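PDB 6AVX: carboxylesterase SOBER1 from Arabidopsis thaliana, which hydrolyses carboxylic esters, preferring short acyl chains, has phospholipase A2 activity, and dampens the hypersensitive response triggered by the bacterial effector AvrBsT. Local coordinates for residues V118-S132 and Q144-H158. The protein carries 1 engineered substitution. Residues are numbered along the deposited sequence; the frame is centred on the assembly and turned at random.
Sequences VLLYPKTLGGGAVLS and QFPEEAKKTPILWSH
Strands 127-131 and 154-158 run parallel, their axes 4.7 Å apart and 10° from aligned, joined by a ladder in which Gly128 and Val130 each donate and accept through the backbone and Ser132 N closes the row on Ser157 O. On one face of this pair Val130 lies over Trp156: CG1, held anti to the backbone N (chi1 174°), sits 3.5 Å from the centroid of the indole six-membered ring, a CH-pi contact over the ring face, 5° off its normal. The indole's rotation is restrained by the bond from NE1 to His158 ND1 (3.1 Å), the two rings coplanar; His158 NE2 hydrogen-bonds to Val165 O. Before the strands, the loops lock through two threonines. Thr152 OG1 accepts a nearly straight bond from Leu125 N (2.9 Å) and donates to a water that bridges Val118 O and Lys123 O. Thr124 OG1 donates to Glu148 O (2.7 Å) from above the carbonyl plane, and Lys151 N to the same oxygen from the opposite face. Further back, Leu119 CB rests over the Phe145 ring and Leu120 CD2 meets its edge. Parallel strands fix the register while loops at their ends carry the site: Ser132 lies near His194 and His158 near Asp162, of the probable charge relay. Strands 102-107 and 184-189 flank this inner pair of the alpha/beta-hydrolase sheet; helix 198-212 covers Leu131 and Leu155, and helix 173-180 packs on Phe145 and Trp156.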
loop_
_atom_site.group_PDB
_atom_site.type_symbol
_atom_site.label_atom_id
_atom_site.label_comp_id
_atom_site.label_asym_id
_atom_site.label_seq_id
_atom_site.Cartn_x
_atom_site.Cartn_y
_atom_site.Cartn_z
ATOM N N VAL A 118 -1.134 6.532 3.519
ATOM C CA VAL A 118 -0.441 7.681 2.957
ATOM C C VAL A 118 -1.390 8.863 2.817
ATOM O O VAL A 118 -1.045 10.002 3.173
ATOM C CB VAL A 118 0.206 7.298 1.620
ATOM C CG1 VAL A 118 0.655 8.535 0.868
ATOM C CG2 VAL A 118 1.345 6.301 1.845
ATOM N N LEU A 119 -2.592 8.615 2.305
ATOM C CA LEU A 119 -3.492 9.725 1.989
ATOM C C LEU A 119 -4.041 10.402 3.233
ATOM O O LEU A 119 -4.501 11.551 3.146
ATOM C CB LEU A 119 -4.660 9.240 1.120
ATOM C CG LEU A 119 -4.315 8.684 -0.262
ATOM C CD1 LEU A 119 -5.546 8.082 -0.940
ATOM C CD2 LEU A 119 -3.713 9.765 -1.121
ATOM N N LEU A 120 -4.031 9.725 4.365
ATOM C CA LEU A 120 -4.515 10.304 5.609
ATOM C C LEU A 120 -3.393 10.799 6.511
ATOM O O LEU A 120 -3.676 11.329 7.587
ATOM C CB LEU A 120 -5.396 9.296 6.356
ATOM C CG LEU A 120 -6.758 9.087 5.690
ATOM C CD1 LEU A 120 -7.415 7.810 6.180
ATOM C CD2 LEU A 120 -7.690 10.298 5.945
ATOM N N TYR A 121 -2.133 10.633 6.122
ATOM C CA TYR A 121 -1.046 11.045 7.003
ATOM C C TYR A 121 -0.881 12.571 6.956
ATOM O O TYR A 121 -1.004 13.172 5.886
ATOM C CB TYR A 121 0.280 10.361 6.597
ATOM C CG TYR A 121 1.245 10.396 7.753
ATOM C CD1 TYR A 121 2.389 11.193 7.733
ATOM C CD2 TYR A 121 0.984 9.682 8.904
ATOM C CE1 TYR A 121 3.221 11.269 8.819
ATOM C CE2 TYR A 121 1.821 9.756 10.009
ATOM C CZ TYR A 121 2.945 10.557 9.949
ATOM O OH TYR A 121 3.783 10.652 11.050
ATOM N N PRO A 122 -0.607 13.229 8.095
ATOM C CA PRO A 122 -0.570 14.704 8.086
ATOM C C PRO A 122 0.592 15.314 7.344
ATOM O O PRO A 122 0.561 16.527 7.091
ATOM C CB PRO A 122 -0.522 15.071 9.572
ATOM C CG PRO A 122 -1.114 13.905 10.280
ATOM C CD PRO A 122 -0.704 12.700 9.466
ATOM N N LYS A 123 1.624 14.542 7.009
ATOM C CA LYS A 123 2.833 15.042 6.372
ATOM C C LYS A 123 3.074 14.359 5.031
ATOM O O LYS A 123 2.632 13.230 4.803
ATOM C CB LYS A 123 4.034 14.813 7.283
ATOM C CG LYS A 123 3.859 15.570 8.605
ATOM C CD LYS A 123 4.976 15.325 9.571
ATOM C CE LYS A 123 4.716 16.060 10.885
ATOM N NZ LYS A 123 5.708 15.689 11.908
ATOM N N THR A 124 3.762 15.063 4.141
ATOM C CA THR A 124 4.221 14.476 2.887
ATOM C C THR A 124 5.272 13.423 3.182
ATOM O O THR A 124 6.227 13.671 3.922
ATOM C CB THR A 124 4.841 15.539 1.977
ATOM O OG1 THR A 124 3.944 16.657 1.863
ATOM C CG2 THR A 124 5.145 14.963 0.599
ATOM N N LEU A 125 5.117 12.264 2.586
ATOM C CA LEU A 125 6.074 11.173 2.723
ATOM C C LEU A 125 6.837 11.017 1.417
ATOM O O LEU A 125 6.563 11.681 0.413
ATOM C CB LEU A 125 5.355 9.887 3.134
ATOM C CG LEU A 125 4.553 9.998 4.429
ATOM C CD1 LEU A 125 3.750 8.726 4.663
ATOM C CD2 LEU A 125 5.440 10.331 5.608
ATOM N N GLY A 126 7.813 10.110 1.438
ATOM C CA GLY A 126 8.587 9.828 0.244
ATOM C C GLY A 126 7.728 9.231 -0.855
ATOM O O GLY A 126 7.841 9.594 -2.025
ATOM N N GLY A 127 6.842 8.321 -0.499
ATOM C CA GLY A 127 5.982 7.734 -1.494
ATOM C C GLY A 127 5.160 6.594 -0.942
ATOM O O GLY A 127 5.475 6.027 0.109
ATOM N N GLY A 128 4.129 6.241 -1.689
ATOM C CA GLY A 128 3.347 5.047 -1.448
ATOM C C GLY A 128 3.388 4.161 -2.674
ATOM O O GLY A 128 3.023 4.610 -3.771
ATOM N N ALA A 129 3.832 2.915 -2.517
ATOM C CA ALA A 129 3.874 1.947 -3.615
ATOM C C ALA A 129 2.799 0.906 -3.361
ATOM O O ALA A 129 2.885 0.136 -2.396
ATOM C CB ALA A 129 5.235 1.278 -3.707
ATOM N N VAL A 130 1.775 0.911 -4.192
ATOM C CA VAL A 130 0.660 -0.025 -4.096
ATOM C C VAL A 130 0.898 -1.126 -5.116
ATOM O O VAL A 130 1.113 -0.836 -6.300
ATOM C CB VAL A 130 -0.662 0.702 -4.388
ATOM C CG1 VAL A 130 -1.821 -0.285 -4.436
ATOM C CG2 VAL A 130 -0.904 1.829 -3.378
ATOM N N LEU A 131 0.862 -2.383 -4.679
ATOM C CA LEU A 131 0.986 -3.519 -5.593
ATOM C C LEU A 131 -0.336 -4.263 -5.575
ATOM O O LEU A 131 -0.731 -4.828 -4.547
ATOM C CB LEU A 131 2.133 -4.447 -5.202
ATOM C CG LEU A 131 3.559 -3.898 -5.327
ATOM C CD1 LEU A 131 3.932 -2.970 -4.174
ATOM C CD2 LEU A 131 4.543 -5.048 -5.398
ATOM N N SER A 132 -1.040 -4.239 -6.687
ATOM C CA SER A 132 -2.243 -5.050 -6.850
ATOM C C SER A 132 -3.278 -4.780 -5.767
ATOM O O SER A 132 -3.939 -5.687 -5.268
ATOM C CB SER A 132 -1.887 -6.530 -6.905
ATOM O OG SER A 132 -0.855 -6.751 -7.864
ATOM N N GLN A 144 -10.982 14.603 4.033
ATOM C CA GLN A 144 -10.168 14.446 5.220
ATOM C C GLN A 144 -8.695 14.202 4.912
ATOM O O GLN A 144 -7.899 14.077 5.849
ATOM C CB GLN A 144 -10.730 13.318 6.090
ATOM C CG GLN A 144 -12.227 13.456 6.380
ATOM C CD GLN A 144 -12.633 14.855 6.814
ATOM O OE1 GLN A 144 -13.452 15.494 6.144
ATOM N NE2 GLN A 144 -12.091 15.329 7.925
ATOM N N PHE A 145 -8.308 14.130 3.649
ATOM C CA PHE A 145 -6.906 13.940 3.329
ATOM C C PHE A 145 -6.151 15.217 3.675
ATOM O O PHE A 145 -6.509 16.287 3.169
ATOM C CB PHE A 145 -6.713 13.646 1.858
ATOM C CG PHE A 145 -7.295 12.336 1.383
ATOM C CD1 PHE A 145 -7.704 11.354 2.250
ATOM C CD2 PHE A 145 -7.413 12.102 0.025
ATOM C CE1 PHE A 145 -8.212 10.150 1.766
ATOM C CE2 PHE A 145 -7.911 10.917 -0.457
ATOM C CZ PHE A 145 -8.313 9.941 0.410
ATOM N N PRO A 146 -5.132 15.164 4.527
ATOM C CA PRO A 146 -4.399 16.381 4.877
ATOM C C PRO A 146 -3.743 17.030 3.669
ATOM O O PRO A 146 -3.366 16.374 2.694
ATOM C CB PRO A 146 -3.359 15.872 5.883
ATOM C CG PRO A 146 -4.017 14.698 6.507
ATOM C CD PRO A 146 -4.717 14.028 5.366
ATOM N N GLU A 147 -3.536 18.337 3.778
ATOM C CA GLU A 147 -2.970 19.098 2.677
ATOM C C GLU A 147 -1.653 18.500 2.204
ATOM O O GLU A 147 -1.435 18.333 0.996
ATOM C CB GLU A 147 -2.767 20.547 3.117
ATOM C CG GLU A 147 -2.138 21.402 2.039
ATOM C CD GLU A 147 -1.931 22.849 2.456
ATOM O OE1 GLU A 147 -2.359 23.240 3.555
ATOM O OE2 GLU A 147 -1.334 23.609 1.664
ATOM N N GLU A 148 -0.758 18.178 3.137
ATOM C CA GLU A 148 0.548 17.700 2.712
ATOM C C GLU A 148 0.501 16.268 2.196
ATOM O O GLU A 148 1.376 15.876 1.407
ATOM C CB GLU A 148 1.552 17.847 3.848
ATOM C CG GLU A 148 1.813 19.295 4.250
ATOM C CD GLU A 148 2.674 20.008 3.247
ATOM O OE1 GLU A 148 3.895 19.745 3.239
ATOM O OE2 GLU A 148 2.136 20.807 2.453
ATOM N N ALA A 149 -0.491 15.478 2.600
ATOM C CA ALA A 149 -0.598 14.101 2.129
ATOM C C ALA A 149 -0.805 14.061 0.637
ATOM O O ALA A 149 -0.369 13.115 -0.036
ATOM C CB ALA A 149 -1.757 13.392 2.811
ATOM N N LYS A 150 -1.464 15.073 0.087
ATOM C CA LYS A 150 -1.762 15.063 -1.331
ATOM C C LYS A 150 -0.514 15.229 -2.183
ATOM O O LYS A 150 -0.581 14.979 -3.389
ATOM C CB LYS A 150 -2.794 16.144 -1.639
ATOM C CG LYS A 150 -4.141 15.873 -0.982
ATOM C CD LYS A 150 -5.130 16.947 -1.326
ATOM C CE LYS A 150 -6.462 16.620 -0.735
ATOM N NZ LYS A 150 -7.439 17.618 -1.196
ATOM N N LYS A 151 0.611 15.630 -1.594
ATOM C CA LYS A 151 1.866 15.769 -2.309
ATOM C C LYS A 151 2.682 14.490 -2.294
ATOM O O LYS A 151 3.727 14.446 -2.944
ATOM C CB LYS A 151 2.674 16.920 -1.703
ATOM C CG LYS A 151 1.922 18.252 -1.758
ATOM C CD LYS A 151 2.717 19.377 -1.113
ATOM C CE LYS A 151 1.870 20.640 -1.015
ATOM N NZ LYS A 151 2.563 21.708 -0.245
ATOM N N THR A 152 2.254 13.464 -1.570
ATOM C CA THR A 152 3.021 12.225 -1.551
ATOM C C THR A 152 2.788 11.486 -2.857
ATOM O O THR A 152 1.637 11.220 -3.199
ATOM C CB THR A 152 2.602 11.340 -0.386
ATOM O OG1 THR A 152 2.824 12.065 0.833
ATOM C CG2 THR A 152 3.431 10.048 -0.369
ATOM N N PRO A 153 3.825 11.151 -3.615
ATOM C CA PRO A 153 3.594 10.446 -4.880
ATOM C C PRO A 153 3.200 9.001 -4.642
ATOM O O PRO A 153 3.660 8.347 -3.700
ATOM C CB PRO A 153 4.943 10.536 -5.597
ATOM C CG PRO A 153 5.931 10.725 -4.542
ATOM C CD PRO A 153 5.247 11.464 -3.402
ATOM N N ILE A 154 2.322 8.509 -5.513
ATOM C CA ILE A 154 1.871 7.119 -5.492
ATOM C C ILE A 154 2.380 6.434 -6.748
ATOM O O ILE A 154 2.245 6.971 -7.854
ATOM C CB ILE A 154 0.339 7.021 -5.432
ATOM C CG1 ILE A 154 -0.224 7.783 -4.231
ATOM C CG2 ILE A 154 -0.099 5.578 -5.402
ATOM C CD1 ILE A 154 0.195 7.269 -2.866
ATOM N N LEU A 155 2.947 5.253 -6.586
ATOM C CA LEU A 155 3.241 4.356 -7.698
ATOM C C LEU A 155 2.350 3.137 -7.542
ATOM O O LEU A 155 2.476 2.410 -6.552
ATOM C CB LEU A 155 4.711 3.936 -7.703
ATOM C CG LEU A 155 5.056 2.840 -8.720
ATOM C CD1 LEU A 155 4.820 3.301 -10.147
ATOM C CD2 LEU A 155 6.480 2.403 -8.544
ATOM N N TRP A 156 1.459 2.912 -8.490
ATOM C CA TRP A 156 0.527 1.795 -8.456
ATOM C C TRP A 156 0.935 0.798 -9.527
ATOM O O TRP A 156 0.986 1.159 -10.705
ATOM C CB TRP A 156 -0.876 2.302 -8.751
ATOM C CG TRP A 156 -1.957 1.322 -8.442
ATOM C CD1 TRP A 156 -2.170 0.105 -9.016
ATOM C CD2 TRP A 156 -2.978 1.474 -7.456
ATOM N NE1 TRP A 156 -3.257 -0.506 -8.445
ATOM C CE2 TRP A 156 -3.776 0.321 -7.480
ATOM C CE3 TRP A 156 -3.288 2.491 -6.545
ATOM C CZ2 TRP A 156 -4.872 0.163 -6.644
ATOM C CZ3 TRP A 156 -4.360 2.333 -5.708
ATOM C CH2 TRP A 156 -5.146 1.176 -5.763
ATOM N N SER A 157 1.219 -0.435 -9.127
ATOM C CA SER A 157 1.617 -1.519 -10.014
ATOM C C SER A 157 0.501 -2.551 -10.003
ATOM O O SER A 157 0.025 -2.920 -8.929
ATOM C CB SER A 157 2.896 -2.166 -9.486
ATOM O OG SER A 157 3.978 -1.239 -9.471
ATOM N N HIS A 158 0.063 -3.016 -11.171
ATOM C CA HIS A 158 -1.041 -3.976 -11.213
ATOM C C HIS A 158 -0.875 -4.893 -12.412
ATOM O O HIS A 158 -0.517 -4.441 -13.511
ATOM C CB HIS A 158 -2.392 -3.265 -11.293
ATOM C CG HIS A 158 -3.493 -3.924 -10.522
ATOM N ND1 HIS A 158 -4.100 -3.313 -9.442
ATOM C CD2 HIS A 158 -4.108 -5.122 -10.670
ATOM C CE1 HIS A 158 -5.034 -4.112 -8.960
ATOM N NE2 HIS A 158 -5.055 -5.222 -9.681
HETATM O O HOH W 1 1.467 11.327 3.023
HETATM O O HOH W 2 3.784 -0.115 -6.941
#